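Local coordinates for protein MHP1 (Microbacterium liquefaciens, PDB 2JLN) that takes up 5-aryl-substituted hydantoins, such as indolylmethyl- and benzyl-hydantoin, across the membrane in a sodium-dependent manner, at residues A[128-136]-A[296-307]. Numbering follows the deposited sequence.
Sequences ALDEITRLL and IPMAILFQVFVL
The side-chain amide of Q303 and the carboxylate of E131 are the flat groups that meet across this contact. Their planes are turned 58° apart. The amide meets the methylene stem of E131, not its oxygens: Q303 CD lies 3.7 Å from E131 CG. The carboxylate itself turns away from helix 296-311, because CG stands anti to the backbone N (chi1 -165°) and the chain bends at the next bond. It pairs by charge alone with R134, whose NH2 is 3.1 Å from E131 OE2. CD2 of L135 lies over the outer part of one face of the R134 guanidinium.

Q303 also packs against the backbone of helix 104-137. Its CG sits 3.4 Å from the carbonyl O of A128. I132 CG1 lies alongside Q303 CB, the two chains pointing opposite ways, and I132 CD1 goes on to V304 CG2. With an alanine in place of Q303, the stem of E131 would probably lose its partner and a gap would open beside the A128 carbonyl, while I132 would still meet the CB.

Apolar pairs continue the seam both ways. L129 and L307 meet nearly crosswise, with their CD2 atoms 3.6 Å apart. Both also touch F149 of helix 142-157. Toward the other end, CG of L136 rests 3.9 Å from I300 CD1, and L135 CD1 meets A299 CB.

Segments 128-136 and 296-307 run nearly antiparallel, at 158°, and their axes come within 8.9 Å. Helix 296-311 carries sodium ligand A309 just beyond this segment. The contact joins two helices of this APC-clan transporter near its surface. With dispersion contacts alone between the segments, it probably depends on shape fit rather than on directional bonds.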
# COMPACT_ATOMS: atom_id res chain seq x y z
N ALA A 128 8.44 12.28 16.69
CA ALA A 128 7.51 12.04 17.78
C ALA A 128 8.24 11.57 19.04
O ALA A 128 8.07 12.14 20.11
CB ALA A 128 6.41 11.06 17.37
N LEU A 129 9.07 10.54 18.92
CA LEU A 129 9.72 10.01 20.11
C LEU A 129 10.61 11.09 20.68
O LEU A 129 10.74 11.22 21.90
CB LEU A 129 10.54 8.74 19.81
CG LEU A 129 9.72 7.52 19.39
CD1 LEU A 129 10.44 6.71 18.32
CD2 LEU A 129 9.35 6.69 20.61
N ASP A 130 11.20 11.89 19.78
CA ASP A 130 12.09 12.96 20.19
C ASP A 130 11.35 14.10 20.92
O ASP A 130 11.86 14.68 21.90
CB ASP A 130 12.87 13.51 19.00
CG ASP A 130 14.11 14.27 19.42
OD1 ASP A 130 14.74 13.84 20.42
OD2 ASP A 130 14.44 15.29 18.78
N GLU A 131 10.16 14.43 20.44
CA GLU A 131 9.31 15.37 21.16
C GLU A 131 8.92 14.81 22.52
O GLU A 131 8.91 15.54 23.51
CB GLU A 131 8.05 15.73 20.36
CG GLU A 131 7.34 16.97 20.91
CD GLU A 131 8.22 18.25 20.90
OE1 GLU A 131 9.34 18.25 20.32
OE2 GLU A 131 7.75 19.27 21.48
N ILE A 132 8.59 13.53 22.59
CA ILE A 132 8.26 12.92 23.87
C ILE A 132 9.42 12.97 24.86
O ILE A 132 9.21 13.28 26.03
CB ILE A 132 7.77 11.47 23.72
CG1 ILE A 132 6.55 11.42 22.82
CG2 ILE A 132 7.44 10.89 25.09
CD1 ILE A 132 5.89 10.07 22.74
N THR A 133 10.65 12.69 24.42
CA THR A 133 11.75 12.70 25.38
C THR A 133 12.10 14.10 25.86
O THR A 133 12.28 14.31 27.05
CB THR A 133 13.04 11.93 24.94
OG1 THR A 133 13.72 12.63 23.88
CG2 THR A 133 12.72 10.49 24.54
N ARG A 134 12.18 15.07 24.96
CA ARG A 134 12.56 16.41 25.43
C ARG A 134 11.45 17.11 26.25
O ARG A 134 11.72 18.04 27.00
CB ARG A 134 13.18 17.28 24.31
CG ARG A 134 12.22 17.96 23.39
CD ARG A 134 11.93 19.35 23.89
NE ARG A 134 11.06 20.06 22.96
CZ ARG A 134 10.24 21.04 23.31
NH1 ARG A 134 10.17 21.44 24.57
NH2 ARG A 134 9.49 21.63 22.39
N LEU A 135 10.22 16.63 26.15
CA LEU A 135 9.16 17.10 27.04
C LEU A 135 9.20 16.35 28.36
O LEU A 135 8.22 16.38 29.12
CB LEU A 135 7.77 16.90 26.42
CG LEU A 135 7.37 17.62 25.14
CD1 LEU A 135 5.89 17.39 24.87
CD2 LEU A 135 7.71 19.09 25.27
N LEU A 136 10.31 15.66 28.62
CA LEU A 136 10.52 14.96 29.89
C LEU A 136 11.94 15.18 30.38
O LEU A 136 12.29 14.73 31.46
CB LEU A 136 10.26 13.45 29.75
CG LEU A 136 8.80 13.02 29.93
CD1 LEU A 136 8.59 11.51 29.88
CD2 LEU A 136 8.31 13.58 31.24
N ILE A 296 1.39 19.14 30.15
CA ILE A 296 2.42 18.23 29.64
C ILE A 296 1.96 16.79 29.34
O ILE A 296 2.27 16.24 28.28
CB ILE A 296 3.66 18.20 30.54
CG1 ILE A 296 4.45 19.49 30.38
CG2 ILE A 296 4.53 17.00 30.16
CD1 ILE A 296 5.72 19.34 29.55
N PRO A 297 1.23 16.15 30.27
CA PRO A 297 0.55 14.90 29.91
C PRO A 297 -0.22 14.94 28.58
O PRO A 297 0.18 14.22 27.66
CB PRO A 297 -0.41 14.67 31.10
CG PRO A 297 -0.31 15.95 31.95
CD PRO A 297 1.09 16.43 31.70
N MET A 298 -1.29 15.73 28.46
CA MET A 298 -2.10 15.71 27.23
C MET A 298 -1.33 16.04 25.97
O MET A 298 -1.85 15.87 24.87
CB MET A 298 -3.29 16.65 27.35
CG MET A 298 -4.65 15.95 27.48
SD MET A 298 -5.77 16.25 26.09
CE MET A 298 -5.23 14.97 24.95
N ALA A 299 -0.11 16.53 26.12
CA ALA A 299 0.76 16.78 24.98
C ALA A 299 1.43 15.47 24.59
O ALA A 299 1.28 14.98 23.47
CB ALA A 299 1.80 17.82 25.35
N ILE A 300 2.19 14.90 25.51
CA ILE A 300 2.71 13.54 25.39
C ILE A 300 1.70 12.58 24.73
O ILE A 300 2.06 11.84 23.82
CB ILE A 300 3.18 13.06 26.78
CG1 ILE A 300 4.64 13.48 27.00
CG2 ILE A 300 3.02 11.56 26.95
CD1 ILE A 300 5.23 13.02 28.31
N LEU A 301 0.45 12.59 25.18
CA LEU A 301 -0.64 11.91 24.47
C LEU A 301 -0.61 12.14 22.96
O LEU A 301 -0.51 11.18 22.21
CB LEU A 301 -2.01 12.40 24.97
CG LEU A 301 -2.87 11.46 25.80
CD1 LEU A 301 -4.28 11.44 25.25
CD2 LEU A 301 -2.27 10.12 25.69
N PHE A 302 -0.73 13.39 22.52
CA PHE A 302 -0.73 13.72 21.08
C PHE A 302 0.42 13.01 20.39
O PHE A 302 0.27 12.46 19.30
CB PHE A 302 -0.65 15.24 20.80
CG PHE A 302 -1.85 16.06 21.33
CD1 PHE A 302 -1.74 17.45 21.52
CD2 PHE A 302 -3.08 15.45 21.63
CE1 PHE A 302 -2.81 18.20 21.99
CE2 PHE A 302 -4.16 16.20 22.11
CZ PHE A 302 -4.02 17.57 22.29
N GLN A 303 1.58 13.00 21.04
CA GLN A 303 2.77 12.38 20.46
C GLN A 303 2.77 10.84 20.49
O GLN A 303 3.31 10.20 19.57
CB GLN A 303 3.99 12.91 21.19
CG GLN A 303 4.98 13.56 20.27
CD GLN A 303 4.49 14.90 19.79
OE1 GLN A 303 3.82 15.64 20.53
NE2 GLN A 303 4.82 15.24 18.54
N VAL A 304 2.21 10.23 21.53
CA VAL A 304 2.00 8.79 21.56
C VAL A 304 1.07 8.39 20.39
O VAL A 304 1.27 7.35 19.76
CB VAL A 304 1.46 8.28 22.95
CG1 VAL A 304 0.85 6.88 22.85
CG2 VAL A 304 2.55 8.30 23.98
N PHE A 305 0.09 9.24 20.09
CA PHE A 305 -0.80 9.00 18.95
C PHE A 305 -0.05 8.93 17.60
O PHE A 305 -0.10 7.92 16.90
CB PHE A 305 -1.87 10.08 18.87
CG PHE A 305 -2.61 10.08 17.57
CD1 PHE A 305 -3.78 9.34 17.42
CD2 PHE A 305 -2.15 10.81 16.49
CE1 PHE A 305 -4.47 9.35 16.21
CE2 PHE A 305 -2.83 10.81 15.28
CZ PHE A 305 -3.99 10.08 15.14
N VAL A 306 0.64 10.01 17.23
CA VAL A 306 1.43 10.04 16.00
C VAL A 306 2.33 8.80 15.82
O VAL A 306 2.43 8.23 14.72
CB VAL A 306 2.28 11.32 15.96
CG1 VAL A 306 3.18 11.32 14.72
CG2 VAL A 306 1.40 12.55 16.02
N LEU A 307 3.00 8.40 16.90
CA LEU A 307 3.86 7.22 16.90
C LEU A 307 3.06 5.94 16.69
O LEU A 307 3.42 5.10 15.89
CB LEU A 307 4.61 7.12 18.23
CG LEU A 307 5.57 5.95 18.35
CD1 LEU A 307 6.78 6.21 17.47
CD2 LEU A 307 5.98 5.76 19.78